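Translation initiation factor eIF-2B (PDB 1VB5) probably catalyses exchange of GDP for GTP on archaeal initiation factor 2, as a regulatory subunit of the eIF-2B alpha/beta/delta family. Local coordinates at residues B[268-271]-B[272-276]. Sequence-based numbering, arbitrary orientation.
Sequences IVIP and PRDIQ
A C-terminal chain reversal built on a cis-proline links Ile270 to Asp274, just beyond the edge strand 267-269. The peptide between Pro271 and Pro272 is cis, which turns the backbone sharply as it leaves the sheet, and Pro272 then opens a type I beta turn closed by Ile275 N on Pro272 O at 3.1 Å. Two further bonds tie this turn back to Ile270, the first residue past the strand. Asp274 N donates to Ile270 O across 3.1 Å and meets the carbonyl with a C=O...N angle of 158°. In the other direction, Ile270 N gives its hydrogen to Asp274 OD2 at 3.0 Å. This bond is nearly straight, 163° at the hydrogen, yet the N-H reaches the oxygen from above the carboxylate plane and lies 40° out of it. Asp274 carries CG beside its own backbone N and anti to its carbonyl carbon, which swings the carboxylate back to the amide of Ile270. Both backbone polar groups of Ile270 are thus satisfied by one residue, through its amide and its side chain, and Asp274 OD2 also rests against Ile270 CB at 3.5 Å. The apolar side of the reversal faces the body of the chain. There the end of Ile275 meets Pro271 at its CA-CB side, with Ile275 CD1 tight against Pro271 CB at 3.4 Å, while Ile275 CG1 lies more loosely near Val269 CG2, 4.3 Å away. Ile262 on the adjacent strand 261-264 touches all three of these residues; Phe223 packs on Val269 and Ile275, and Trp256 touches both prolines. The worked example is a cis-proline bend followed by a type I turn, folding the C-terminal tail against the antiparallel edge of a mixed, mostly parallel sheet in the Rossmann-like domain.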
ATOM      1  N   ILE B 268     -27.702  -8.656  -0.665  1.00 25.01           N
ATOM      2  CA  ILE B 268     -26.410  -8.767  -1.325  1.00 23.94           C
ATOM      3  C   ILE B 268     -26.591  -9.015  -2.823  1.00 21.26           C
ATOM      4  O   ILE B 268     -27.160 -10.022  -3.234  1.00 23.78           O
ATOM      5  CB  ILE B 268     -25.578  -9.904  -0.699  1.00 23.35           C
ATOM      6  CG1 ILE B 268     -25.437  -9.651   0.807  1.00 15.62           C
ATOM      7  CG2 ILE B 268     -24.216  -9.994  -1.386  1.00 14.60           C
ATOM      8  CD1 ILE B 268     -24.670 -10.718   1.571  1.00 15.68           C
ATOM      9  N   VAL B 269     -26.116  -8.067  -3.622  1.00 19.15           N
ATOM     10  CA  VAL B 269     -26.202  -8.133  -5.077  1.00 24.30           C
ATOM     11  C   VAL B 269     -24.894  -8.674  -5.691  1.00 26.42           C
ATOM     12  O   VAL B 269     -23.804  -8.454  -5.152  1.00 20.37           O
ATOM     13  CB  VAL B 269     -26.498  -6.716  -5.648  1.00 26.85           C
ATOM     14  CG1 VAL B 269     -25.591  -5.695  -5.006  1.00 27.74           C
ATOM     15  CG2 VAL B 269     -26.270  -6.682  -7.128  1.00 40.69           C
ATOM     16  N   ILE B 270     -25.016  -9.373  -6.816  1.00 18.51           N
ATOM     17  CA  ILE B 270     -23.866  -9.941  -7.512  1.00 19.13           C
ATOM     18  C   ILE B 270     -23.516  -9.128  -8.761  1.00 20.06           C
ATOM     19  O   ILE B 270     -24.270  -9.113  -9.736  1.00 22.30           O
ATOM     20  CB  ILE B 270     -24.148 -11.381  -7.962  1.00 16.04           C
ATOM     21  CG1 ILE B 270     -24.580 -12.228  -6.766  1.00 16.48           C
ATOM     22  CG2 ILE B 270     -22.900 -11.968  -8.625  1.00 18.66           C
ATOM     23  CD1 ILE B 270     -24.889 -13.676  -7.116  1.00 14.02           C
ATOM     24  N   PRO B 271     -22.368  -8.431  -8.749  1.00 16.59           N
ATOM     25  CA  PRO B 271     -22.029  -7.656  -9.946  1.00 16.73           C
ATOM     26  C   PRO B 271     -21.504  -8.600 -11.029  1.00 15.92           C
ATOM     27  O   PRO B 271     -20.985  -9.674 -10.724  1.00 13.47           O
ATOM     28  CB  PRO B 271     -20.956  -6.700  -9.440  1.00 15.66           C
ATOM     29  CG  PRO B 271     -20.204  -7.575  -8.459  1.00 18.33           C
ATOM     30  CD  PRO B 271     -21.326  -8.302  -7.715  1.00 14.54           C
ATOM     31  N   PRO B 272     -21.646  -8.220 -12.308  1.00 15.15           N
ATOM     32  CA  PRO B 272     -22.265  -6.974 -12.767  1.00 16.04           C
ATOM     33  C   PRO B 272     -23.721  -7.191 -13.184  1.00 14.68           C
ATOM     34  O   PRO B 272     -24.460  -6.237 -13.421  1.00 19.11           O
ATOM     35  CB  PRO B 272     -21.399  -6.606 -13.958  1.00 15.55           C
ATOM     36  CG  PRO B 272     -21.237  -7.945 -14.616  1.00 14.97           C
ATOM     37  CD  PRO B 272     -20.944  -8.884 -13.424  1.00 12.15           C
ATOM     38  N   ARG B 273     -24.128  -8.450 -13.276  1.00 20.21           N
ATOM     39  CA  ARG B 273     -25.485  -8.793 -13.701  1.00 25.99           C
ATOM     40  C   ARG B 273     -26.642  -8.170 -12.914  1.00 28.71           C
ATOM     41  O   ARG B 273     -27.615  -7.712 -13.508  1.00 22.93           O
ATOM     42  CB  ARG B 273     -25.633 -10.315 -13.726  1.00 22.15           C
ATOM     43  CG  ARG B 273     -25.003 -10.941 -14.953  1.00 25.70           C
ATOM     44  CD  ARG B 273     -25.979 -10.889 -16.114  1.00 34.93           C
ATOM     45  NE  ARG B 273     -25.303 -10.838 -17.400  1.00 27.83           N
ATOM     46  CZ  ARG B 273     -25.817 -11.302 -18.532  1.00 23.74           C
ATOM     47  NH1 ARG B 273     -27.022 -11.861 -18.546  1.00 17.72           N
ATOM     48  NH2 ARG B 273     -25.120 -11.202 -19.651  1.00 19.62           N
ATOM     49  N   ASP B 274     -26.545  -8.143 -11.589  1.00 30.16           N
ATOM     50  CA  ASP B 274     -27.627  -7.573 -10.788  1.00 30.89           C
ATOM     51  C   ASP B 274     -27.580  -6.051 -10.737  1.00 31.60           C
ATOM     52  O   ASP B 274     -28.496  -5.411 -10.222  1.00 34.17           O
ATOM     53  CB  ASP B 274     -27.597  -8.129  -9.365  1.00 22.58           C
ATOM     54  CG  ASP B 274     -27.704  -9.632  -9.321  1.00 24.43           C
ATOM     55  OD1 ASP B 274     -28.041 -10.238 -10.362  1.00 35.93           O
ATOM     56  OD2 ASP B 274     -27.461 -10.212  -8.239  1.00 26.77           O
ATOM     57  N   ILE B 275     -26.510  -5.476 -11.267  1.00 32.14           N
ATOM     58  CA  ILE B 275     -26.352  -4.027 -11.289  1.00 34.37           C
ATOM     59  C   ILE B 275     -26.958  -3.522 -12.588  1.00 46.01           C
ATOM     60  O   ILE B 275     -26.283  -3.444 -13.614  1.00 52.21           O
ATOM     61  CB  ILE B 275     -24.868  -3.638 -11.238  1.00 38.78           C
ATOM     62  CG1 ILE B 275     -24.263  -4.131  -9.923  1.00 35.33           C
ATOM     63  CG2 ILE B 275     -24.715  -2.134 -11.401  1.00 36.27           C
ATOM     64  CD1 ILE B 275     -22.799  -3.845  -9.781  1.00 53.78           C
ATOM     65  N   GLN B 276     -28.237  -3.184 -12.553  1.00 47.57           N
ATOM     66  CA  GLN B 276     -28.894  -2.721 -13.761  1.00 60.00           C
ATOM     67  C   GLN B 276     -29.648  -1.433 -13.498  1.00 63.79           C
ATOM     68  O   GLN B 276     -29.246  -0.404 -14.084  1.00 67.56           O
ATOM     69  CB  GLN B 276     -29.836  -3.815 -14.274  1.00 60.95           C
ATOM     70  CG  GLN B 276     -29.172  -5.195 -14.315  1.00 63.75           C
ATOM     71  CD  GLN B 276     -30.073  -6.287 -14.862  1.00 69.99           C
ATOM     72  OE1 GLN B 276     -30.428  -6.282 -16.043  1.00 74.15           O
ATOM     73  NE2 GLN B 276     -30.448  -7.235 -14.001  1.00 60.46           N
ATOM     74  OXT GLN B 276     -30.612  -1.463 -12.702  1.00 71.32           O
TER